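Local coordinates for protein purine nucleoside phosphorylase (Caulobacter vibrioides, PDB 1XFJ) that probably phosphorolyses purine nucleosides such as inosine and S-methyl-5'-thioadenosine and deaminates adenosine, at residues A[7-15]-A[220-228]; A[161-172]-A[205-214]. All coordinates share one frame; numbering follows the deposited sequence.

Contact 1. Residues A[7-15]-A[220-228]; sequences PTVQSPLLS and ERREWVGRD. With ACT (acetate ion), chain B.
The hydroxyl of Ser-11 donates a short hydrogen bond to the Glu-223 carboxylate, OG to OE1 2.5 Å, meeting the oxygen on its anti side and 33° out of the carboxylate plane. Leu-13 leans across the stem of the same glutamate, with its CD2 3.6 Å from Glu-223 CG and equally near the carbonyl carbon of Arg-222. Farther along, CG1 of Val-9 settles on the isopropyl group of Val-225, 3.9 Å from its CB, while CG2 of Val-9 comes obliquely to within 3.7 Å of Arg-227 NH1. The guanidinium edge of Arg-227 holds an acetate, probably from the crystallisation liquor, NH2 to O 3.2 Å; Glu-232 takes its NE in a salt bridge. Behind this first shell, Ser-11 OG, lying anti to the backbone N (chi1 165°), accepts from Leu-13 N at 3.1 Å within its own segment while donating to Glu-223 across the contact. Backbone bonds to Val-163 hold the segment 220-228 in the six-stranded sheet. The serine is thus the N-cap of the short helical turn 12-15, which packs without backbone hydrogen bonds against edge strand 221-224, and Val-9 of strand 8-9 brings the edge of the five-stranded sheet to the loop after that strand, joining the two sheets.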
loop_
_atom_site.group_PDB
_atom_site.type_symbol
_atom_site.label_atom_id
_atom_site.label_comp_id
_atom_site.label_asym_id
_atom_site.label_seq_id
_atom_site.Cartn_x
_atom_site.Cartn_y
_atom_site.Cartn_z
ATOM N N PRO A 7 4.473 16.251 -2.999
ATOM C CA PRO A 7 3.854 15.721 -4.215
ATOM C C PRO A 7 3.085 14.458 -3.844
ATOM O O PRO A 7 3.539 13.666 -3.013
ATOM C CB PRO A 7 5.051 15.409 -5.107
ATOM C CG PRO A 7 6.062 16.435 -4.681
ATOM C CD PRO A 7 5.931 16.386 -3.175
ATOM N N THR A 8 1.921 14.263 -4.448
ATOM C CA THR A 8 1.135 13.078 -4.143
ATOM C C THR A 8 0.379 12.580 -5.351
ATOM O O THR A 8 0.171 13.309 -6.321
ATOM C CB THR A 8 0.078 13.348 -3.043
ATOM O OG1 THR A 8 -0.876 14.305 -3.526
ATOM C CG2 THR A 8 0.730 13.888 -1.777
ATOM N N VAL A 9 -0.012 11.314 -5.286
ATOM C CA VAL A 9 -0.821 10.714 -6.328
ATOM C C VAL A 9 -2.160 10.537 -5.634
ATOM O O VAL A 9 -2.240 9.911 -4.579
ATOM C CB VAL A 9 -0.302 9.329 -6.759
ATOM C CG1 VAL A 9 -1.318 8.662 -7.673
ATOM C CG2 VAL A 9 1.033 9.473 -7.475
ATOM N N GLN A 10 -3.206 11.119 -6.197
ATOM C CA GLN A 10 -4.521 10.983 -5.599
ATOM C C GLN A 10 -5.482 10.373 -6.592
ATOM O O GLN A 10 -5.290 10.480 -7.803
ATOM C CB GLN A 10 -5.038 12.337 -5.132
ATOM C CG GLN A 10 -4.335 12.857 -3.899
ATOM C CD GLN A 10 -4.946 14.142 -3.405
ATOM O OE1 GLN A 10 -4.970 15.143 -4.121
ATOM N NE2 GLN A 10 -5.451 14.126 -2.179
ATOM N N SER A 11 -6.514 9.725 -6.062
ATOM C CA SER A 11 -7.528 9.068 -6.871
ATOM C C SER A 11 -8.847 9.828 -6.893
ATOM O O SER A 11 -9.313 10.318 -5.863
ATOM C CB SER A 11 -7.788 7.660 -6.338
ATOM O OG SER A 11 -8.986 7.137 -6.885
ATOM N N PRO A 12 -9.468 9.939 -8.078
ATOM C CA PRO A 12 -10.746 10.645 -8.192
ATOM C C PRO A 12 -11.819 9.972 -7.337
ATOM O O PRO A 12 -12.773 10.615 -6.900
ATOM C CB PRO A 12 -11.054 10.554 -9.686
ATOM C CG PRO A 12 -9.701 10.596 -10.300
ATOM C CD PRO A 12 -8.905 9.659 -9.411
ATOM N N LEU A 13 -11.652 8.674 -7.093
ATOM C CA LEU A 13 -12.612 7.920 -6.296
ATOM C C LEU A 13 -12.582 8.250 -4.813
ATOM O O LEU A 13 -13.514 7.909 -4.085
ATOM C CB LEU A 13 -12.394 6.417 -6.475
ATOM C CG LEU A 13 -12.999 5.792 -7.732
ATOM C CD1 LEU A 13 -12.498 6.527 -8.949
ATOM C CD2 LEU A 13 -12.653 4.314 -7.798
ATOM N N LEU A 14 -11.521 8.912 -4.364
ATOM C CA LEU A 14 -11.401 9.257 -2.951
ATOM C C LEU A 14 -11.323 10.760 -2.697
ATOM O O LEU A 14 -11.723 11.234 -1.636
ATOM C CB LEU A 14 -10.156 8.590 -2.356
ATOM C CG LEU A 14 -10.086 7.061 -2.417
ATOM C CD1 LEU A 14 -8.702 6.583 -1.988
ATOM C CD2 LEU A 14 -11.158 6.464 -1.523
ATOM N N SER A 15 -10.810 11.499 -3.675
ATOM C CA SER A 15 -10.637 12.946 -3.548
ATOM C C SER A 15 -11.923 13.743 -3.346
ATOM O O SER A 15 -11.890 14.853 -2.818
ATOM C CB SER A 15 -9.896 13.485 -4.770
ATOM O OG SER A 15 -10.640 13.246 -5.949
ATOM N N GLU A 220 -17.298 -2.775 -4.720
ATOM C CA GLU A 220 -17.773 -2.464 -6.062
ATOM C C GLU A 220 -17.198 -1.211 -6.718
ATOM O O GLU A 220 -17.238 -1.079 -7.941
ATOM C CB GLU A 220 -19.302 -2.381 -6.041
ATOM C CG GLU A 220 -19.966 -3.646 -5.502
ATOM C CD GLU A 220 -21.480 -3.573 -5.510
ATOM O OE1 GLU A 220 -22.057 -3.360 -6.597
ATOM O OE2 GLU A 220 -22.093 -3.734 -4.432
ATOM N N ARG A 221 -16.680 -0.293 -5.910
ATOM C CA ARG A 221 -16.088 0.943 -6.421
ATOM C C ARG A 221 -14.588 0.827 -6.215
ATOM O O ARG A 221 -14.099 0.936 -5.095
ATOM C CB ARG A 221 -16.641 2.142 -5.654
ATOM C CG ARG A 221 -18.135 2.314 -5.830
ATOM C CD ARG A 221 -18.718 3.302 -4.834
ATOM N NE ARG A 221 -20.131 3.537 -5.108
ATOM C CZ ARG A 221 -20.581 4.263 -6.129
ATOM N NH1 ARG A 221 -19.726 4.832 -6.966
ATOM N NH2 ARG A 221 -21.883 4.405 -6.319
ATOM N N ARG A 222 -13.861 0.621 -7.307
ATOM C CA ARG A 222 -12.424 0.427 -7.213
ATOM C C ARG A 222 -11.670 0.885 -8.451
ATOM O O ARG A 222 -12.260 1.118 -9.508
ATOM C CB ARG A 222 -12.151 -1.059 -6.995
ATOM C CG ARG A 222 -12.824 -1.926 -8.049
ATOM C CD ARG A 222 -12.695 -3.415 -7.776
ATOM N NE ARG A 222 -13.182 -4.204 -8.908
ATOM C CZ ARG A 222 -14.450 -4.556 -9.099
ATOM N NH1 ARG A 222 -15.390 -4.204 -8.229
ATOM N NH2 ARG A 222 -14.784 -5.251 -10.180
ATOM N N GLU A 223 -10.355 1.001 -8.304
ATOM C CA GLU A 223 -9.492 1.387 -9.411
ATOM C C GLU A 223 -8.030 1.344 -8.997
ATOM O O GLU A 223 -7.705 1.317 -7.809
ATOM C CB GLU A 223 -9.811 2.801 -9.895
ATOM C CG GLU A 223 -9.268 3.890 -8.987
ATOM C CD GLU A 223 -8.869 5.148 -9.737
ATOM O OE1 GLU A 223 -8.340 6.078 -9.093
ATOM O OE2 GLU A 223 -9.076 5.208 -10.967
ATOM N N TRP A 224 -7.157 1.312 -9.998
ATOM C CA TRP A 224 -5.717 1.342 -9.784
ATOM C C TRP A 224 -5.283 2.680 -10.368
ATOM O O TRP A 224 -5.717 3.042 -11.463
ATOM C CB TRP A 224 -5.013 0.207 -10.529
ATOM C CG TRP A 224 -3.510 0.302 -10.445
ATOM C CD1 TRP A 224 -2.776 0.624 -9.338
ATOM C CD2 TRP A 224 -2.561 0.060 -11.495
ATOM N NE1 TRP A 224 -1.437 0.601 -9.630
ATOM C CE2 TRP A 224 -1.273 0.259 -10.947
ATOM C CE3 TRP A 224 -2.672 -0.305 -12.844
ATOM C CZ2 TRP A 224 -0.101 0.106 -11.700
ATOM C CZ3 TRP A 224 -1.502 -0.459 -13.596
ATOM C CH2 TRP A 224 -0.234 -0.253 -13.018
ATOM N N VAL A 225 -4.447 3.418 -9.643
ATOM C CA VAL A 225 -3.992 4.722 -10.119
ATOM C C VAL A 225 -3.107 4.615 -11.360
ATOM O O VAL A 225 -2.788 5.621 -11.993
ATOM C CB VAL A 225 -3.236 5.491 -9.014
ATOM C CG1 VAL A 225 -4.162 5.720 -7.829
ATOM C CG2 VAL A 225 -1.996 4.722 -8.589
ATOM N N GLY A 226 -2.707 3.394 -11.694
ATOM C CA GLY A 226 -1.899 3.182 -12.881
ATOM C C GLY A 226 -0.508 3.788 -12.917
ATOM O O GLY A 226 -0.082 4.298 -13.955
ATOM N N ARG A 227 0.201 3.745 -11.795
ATOM C CA ARG A 227 1.564 4.266 -11.736
ATOM C C ARG A 227 2.476 3.080 -11.411
ATOM O O ARG A 227 2.214 2.331 -10.468
ATOM C CB ARG A 227 1.683 5.358 -10.663
ATOM C CG ARG A 227 0.823 6.597 -10.934
ATOM C CD ARG A 227 1.215 7.274 -12.246
ATOM N NE ARG A 227 2.534 7.899 -12.167
ATOM C CZ ARG A 227 2.771 9.095 -11.636
ATOM N NH1 ARG A 227 1.775 9.815 -11.133
ATOM N NH2 ARG A 227 4.008 9.570 -11.597
ATOM N N ASP A 228 3.534 2.914 -12.205
ATOM C CA ASP A 228 4.480 1.802 -12.062
ATOM C C ASP A 228 5.729 2.219 -11.281
ATOM O O ASP A 228 6.565 2.964 -11.787
ATOM C CB ASP A 228 4.889 1.319 -13.458
ATOM C CG ASP A 228 5.614 -0.014 -13.441
ATOM O OD1 ASP A 228 6.278 -0.335 -12.438
ATOM O OD2 ASP A 228 5.530 -0.736 -14.456
HETATM C C ACT B . 2.775 12.841 -9.536
HETATM O O ACT B . 3.430 12.590 -10.577
HETATM O OXT ACT B . 1.520 12.728 -9.335
HETATM C CH3 ACT B . 3.574 13.345 -8.352
#

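Contact 2. Residues A[161-172]-A[205-214]; sequences GVVGPCIGPKSY and DLPAFVLDRL
Val-163 holds CG1 anti to the backbone N (chi1 -175°), which leaves CG2 anti to the carbonyl carbon, and CG2 enters the helix surface between Val-210 CG1, at 3.7 Å, Leu-211 CD2, at 3.9 Å, and Leu-214 CD1. In Cys-166 the sulfur is held between the backbone N and the carbonyl carbon (chi1 64°), which sets SG against the Pro-207 ring, 3.8 Å from CD. Gly-161 leaves room for Leu-214, whose CD1 lies 4.0 Å from the glycine O. At the start of the helix, Pro-169 runs alongside Asp-205, with Pro-169 CB 3.6 Å from Asp-205 CG. That carboxylate caps the helix, OD1 accepting from Ala-208 N from above its plane. A water bridges the two segments, donating to Ile-167 O and accepting from Leu-206 N at 2.8 Å, thereby satisfying an amide of the first turn; Tyr-172 turns its ring edge to Leu-206 CB. Helix 206-214 runs almost antiparallel to strand 161-163, 168° between their directions and 9.1 Å between their axes. It lies along one face of the six-stranded sheet, also touching strand 115-121 through Val-210 and Leu-214 and strand 221-224 through Pro-207 and Leu-211, while Phe-209 reaches helix 134-139.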
loop_
_atom_site.group_PDB
_atom_site.type_symbol
_atom_site.label_atom_id
_atom_site.label_comp_id
_atom_site.label_asym_id
_atom_site.label_seq_id
_atom_site.Cartn_x
_atom_site.Cartn_y
_atom_site.Cartn_z
ATOM N N GLY A 161 -12.423 1.196 -2.742
ATOM C CA GLY A 161 -11.054 0.747 -2.554
ATOM C C GLY A 161 -10.190 1.101 -3.745
ATOM O O GLY A 161 -10.556 0.833 -4.890
ATOM N N VAL A 162 -9.037 1.703 -3.477
ATOM C CA VAL A 162 -8.133 2.111 -4.541
ATOM C C VAL A 162 -6.735 1.547 -4.365
ATOM O O VAL A 162 -6.163 1.604 -3.274
ATOM C CB VAL A 162 -8.026 3.649 -4.611
ATOM C CG1 VAL A 162 -7.029 4.059 -5.687
ATOM C CG2 VAL A 162 -9.394 4.247 -4.885
ATOM N N VAL A 163 -6.191 1.004 -5.449
ATOM C CA VAL A 163 -4.846 0.444 -5.437
ATOM C C VAL A 163 -3.899 1.558 -5.871
ATOM O O VAL A 163 -4.139 2.223 -6.874
ATOM C CB VAL A 163 -4.739 -0.743 -6.418
ATOM C CG1 VAL A 163 -3.365 -1.389 -6.314
ATOM C CG2 VAL A 163 -5.831 -1.762 -6.105
ATOM N N GLY A 164 -2.820 1.762 -5.118
ATOM C CA GLY A 164 -1.892 2.824 -5.457
ATOM C C GLY A 164 -0.729 2.409 -6.334
ATOM O O GLY A 164 -0.767 1.354 -6.975
ATOM N N PRO A 165 0.324 3.237 -6.393
ATOM C CA PRO A 165 1.499 2.925 -7.209
ATOM C C PRO A 165 2.081 1.595 -6.749
ATOM O O PRO A 165 2.146 1.319 -5.554
ATOM C CB PRO A 165 2.444 4.092 -6.920
ATOM C CG PRO A 165 1.511 5.220 -6.560
ATOM C CD PRO A 165 0.498 4.518 -5.686
ATOM N N CYS A 166 2.487 0.765 -7.702
ATOM C CA CYS A 166 3.067 -0.534 -7.388
ATOM C C CYS A 166 3.794 -1.018 -8.631
ATOM O O CYS A 166 3.799 -0.328 -9.648
ATOM C CB CYS A 166 1.973 -1.530 -6.981
ATOM S SG CYS A 166 0.767 -1.933 -8.273
ATOM N N ILE A 167 4.417 -2.188 -8.557
ATOM C CA ILE A 167 5.121 -2.695 -9.720
ATOM C C ILE A 167 4.070 -3.114 -10.751
ATOM O O ILE A 167 3.155 -3.887 -10.458
ATOM C CB ILE A 167 6.060 -3.864 -9.333
ATOM C CG1 ILE A 167 6.944 -4.232 -10.526
ATOM C CG2 ILE A 167 5.252 -5.043 -8.809
ATOM C CD1 ILE A 167 8.124 -5.127 -10.154
ATOM N N GLY A 168 4.199 -2.571 -11.957
ATOM C CA GLY A 168 3.237 -2.846 -13.010
ATOM C C GLY A 168 3.384 -4.143 -13.781
ATOM O O GLY A 168 4.424 -4.796 -13.724
ATOM N N PRO A 169 2.341 -4.535 -14.529
ATOM C CA PRO A 169 2.332 -5.765 -15.328
ATOM C C PRO A 169 3.424 -5.829 -16.390
ATOM O O PRO A 169 3.736 -6.903 -16.900
ATOM C CB PRO A 169 0.929 -5.778 -15.931
ATOM C CG PRO A 169 0.574 -4.325 -16.006
ATOM C CD PRO A 169 1.066 -3.815 -14.674
ATOM N N LYS A 170 4.005 -4.683 -16.727
ATOM C CA LYS A 170 5.071 -4.662 -17.721
ATOM C C LYS A 170 6.418 -4.771 -17.017
ATOM O O LYS A 170 7.457 -4.936 -17.661
ATOM C CB LYS A 170 5.028 -3.361 -18.531
ATOM C CG LYS A 170 5.393 -2.111 -17.737
ATOM C CD LYS A 170 5.255 -0.854 -18.587
ATOM C CE LYS A 170 5.608 0.404 -17.806
ATOM N NZ LYS A 170 7.044 0.433 -17.425
ATOM N N SER A 171 6.391 -4.693 -15.689
ATOM C CA SER A 171 7.614 -4.730 -14.893
ATOM C C SER A 171 7.797 -5.920 -13.955
ATOM O O SER A 171 8.926 -6.256 -13.593
ATOM C CB SER A 171 7.703 -3.449 -14.056
ATOM O OG SER A 171 7.787 -2.293 -14.874
ATOM N N TYR A 172 6.697 -6.553 -13.563
ATOM C CA TYR A 172 6.750 -7.659 -12.609
ATOM C C TYR A 172 7.039 -9.044 -13.193
ATOM O O TYR A 172 6.122 -9.816 -13.466
ATOM C CB TYR A 172 5.438 -7.694 -11.818
ATOM C CG TYR A 172 5.528 -8.358 -10.457
ATOM C CD1 TYR A 172 6.711 -8.955 -10.022
ATOM C CD2 TYR A 172 4.418 -8.404 -9.613
ATOM C CE1 TYR A 172 6.786 -9.586 -8.783
ATOM C CE2 TYR A 172 4.483 -9.031 -8.371
ATOM C CZ TYR A 172 5.667 -9.622 -7.967
ATOM O OH TYR A 172 5.727 -10.268 -6.758
ATOM N N ASP A 205 0.414 -9.470 -13.242
ATOM C CA ASP A 205 -0.328 -8.219 -13.138
ATOM C C ASP A 205 -0.857 -8.099 -11.710
ATOM O O ASP A 205 -1.997 -8.460 -11.425
ATOM C CB ASP A 205 -1.495 -8.223 -14.132
ATOM C CG ASP A 205 -2.094 -6.844 -14.337
ATOM O OD1 ASP A 205 -1.954 -5.996 -13.431
ATOM O OD2 ASP A 205 -2.716 -6.611 -15.401
ATOM N N LEU A 206 -0.017 -7.592 -10.812
ATOM C CA LEU A 206 -0.391 -7.437 -9.412
ATOM C C LEU A 206 -1.603 -6.533 -9.192
ATOM O O LEU A 206 -2.563 -6.929 -8.531
ATOM C CB LEU A 206 0.803 -6.906 -8.608
ATOM C CG LEU A 206 0.586 -6.730 -7.104
ATOM C CD1 LEU A 206 0.290 -8.068 -6.453
ATOM C CD2 LEU A 206 1.831 -6.109 -6.493
ATOM N N PRO A 207 -1.580 -5.304 -9.735
ATOM C CA PRO A 207 -2.747 -4.444 -9.515
ATOM C C PRO A 207 -4.059 -5.077 -9.977
ATOM O O PRO A 207 -5.083 -4.946 -9.312
ATOM C CB PRO A 207 -2.388 -3.165 -10.277
ATOM C CG PRO A 207 -1.442 -3.642 -11.338
ATOM C CD PRO A 207 -0.589 -4.637 -10.594
ATOM N N ALA A 208 -4.034 -5.776 -11.105
ATOM C CA ALA A 208 -5.254 -6.404 -11.592
ATOM C C ALA A 208 -5.690 -7.506 -10.631
ATOM O O ALA A 208 -6.885 -7.695 -10.387
ATOM C CB ALA A 208 -5.041 -6.965 -12.995
ATOM N N PHE A 209 -4.725 -8.231 -10.074
ATOM C CA PHE A 209 -5.060 -9.296 -9.139
ATOM C C PHE A 209 -5.658 -8.702 -7.868
ATOM O O PHE A 209 -6.622 -9.230 -7.320
ATOM C CB PHE A 209 -3.827 -10.116 -8.769
ATOM C CG PHE A 209 -4.124 -11.230 -7.807
ATOM C CD1 PHE A 209 -4.850 -12.342 -8.218
ATOM C CD2 PHE A 209 -3.721 -11.147 -6.478
ATOM C CE1 PHE A 209 -5.177 -13.358 -7.320
ATOM C CE2 PHE A 209 -4.042 -12.156 -5.570
ATOM C CZ PHE A 209 -4.772 -13.263 -5.991
ATOM N N VAL A 210 -5.075 -7.604 -7.398
ATOM C CA VAL A 210 -5.571 -6.944 -6.196
ATOM C C VAL A 210 -6.977 -6.384 -6.429
ATOM O O VAL A 210 -7.819 -6.417 -5.529
ATOM C CB VAL A 210 -4.623 -5.811 -5.762
ATOM C CG1 VAL A 210 -5.199 -5.067 -4.569
ATOM C CG2 VAL A 210 -3.260 -6.397 -5.406
ATOM N N LEU A 211 -7.231 -5.870 -7.631
ATOM C CA LEU A 211 -8.559 -5.342 -7.945
ATOM C C LEU A 211 -9.557 -6.496 -7.912
ATOM O O LEU A 211 -10.708 -6.322 -7.507
ATOM C CB LEU A 211 -8.566 -4.668 -9.322
ATOM C CG LEU A 211 -7.917 -3.278 -9.377
ATOM C CD1 LEU A 211 -7.767 -2.832 -10.826
ATOM C CD2 LEU A 211 -8.763 -2.279 -8.592
ATOM N N ASP A 212 -9.103 -7.678 -8.323
ATOM C CA ASP A 212 -9.952 -8.866 -8.313
ATOM C C ASP A 212 -10.273 -9.246 -6.866
ATOM O O ASP A 212 -11.388 -9.670 -6.559
ATOM C CB ASP A 212 -9.246 -10.040 -9.003
ATOM C CG ASP A 212 -10.001 -11.354 -8.843
ATOM O OD1 ASP A 212 -11.057 -11.525 -9.485
ATOM O OD2 ASP A 212 -9.537 -12.213 -8.064
ATOM N N ARG A 213 -9.292 -9.097 -5.979
ATOM C CA ARG A 213 -9.498 -9.423 -4.572
ATOM C C ARG A 213 -10.518 -8.461 -3.966
ATOM O O ARG A 213 -11.371 -8.865 -3.173
ATOM C CB ARG A 213 -8.178 -9.344 -3.796
ATOM C CG ARG A 213 -7.138 -10.395 -4.183
ATOM C CD ARG A 213 -7.613 -11.813 -3.887
ATOM N NE ARG A 213 -8.557 -12.312 -4.886
ATOM C CZ ARG A 213 -9.218 -13.461 -4.775
ATOM N NH1 ARG A 213 -9.041 -14.229 -3.706
ATOM N NH2 ARG A 213 -10.050 -13.849 -5.732
ATOM N N LEU A 214 -10.427 -7.190 -4.342
ATOM C CA LEU A 214 -11.362 -6.185 -3.849
ATOM C C LEU A 214 -12.770 -6.557 -4.304
ATOM O O LEU A 214 -13.715 -6.549 -3.513
ATOM C CB LEU A 214 -10.987 -4.806 -4.394
ATOM C CG LEU A 214 -9.802 -4.148 -3.688
ATOM C CD1 LEU A 214 -9.268 -2.984 -4.511
ATOM C CD2 LEU A 214 -10.259 -3.682 -2.308
HETATM O O HOH W 1 2.172 -6.073 -11.780
#

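In the fold
Both contacts reach the same six-stranded sheet, in which strands 160-163 and 221-224 are parallel neighbours. Contact 2 is the buried one, an apolar helix-on-sheet interface whose polar bridge across the segments is a water. Contact 1 is only partly buried and lies at the sheet's edge, where charged and hydroxyl groups accompany the valine and leucine packing. Their centres are about 12 Å apart. The neighbouring strands pair through backbone bonds, and Asp-228 probably bonds Ser-171, tying the loops beyond the two strands. Trp-224 turns away from segment 7-15 to pack on Val-163, Cys-166 and Pro-207, so alternate residues of strand 221-224 serve opposite faces.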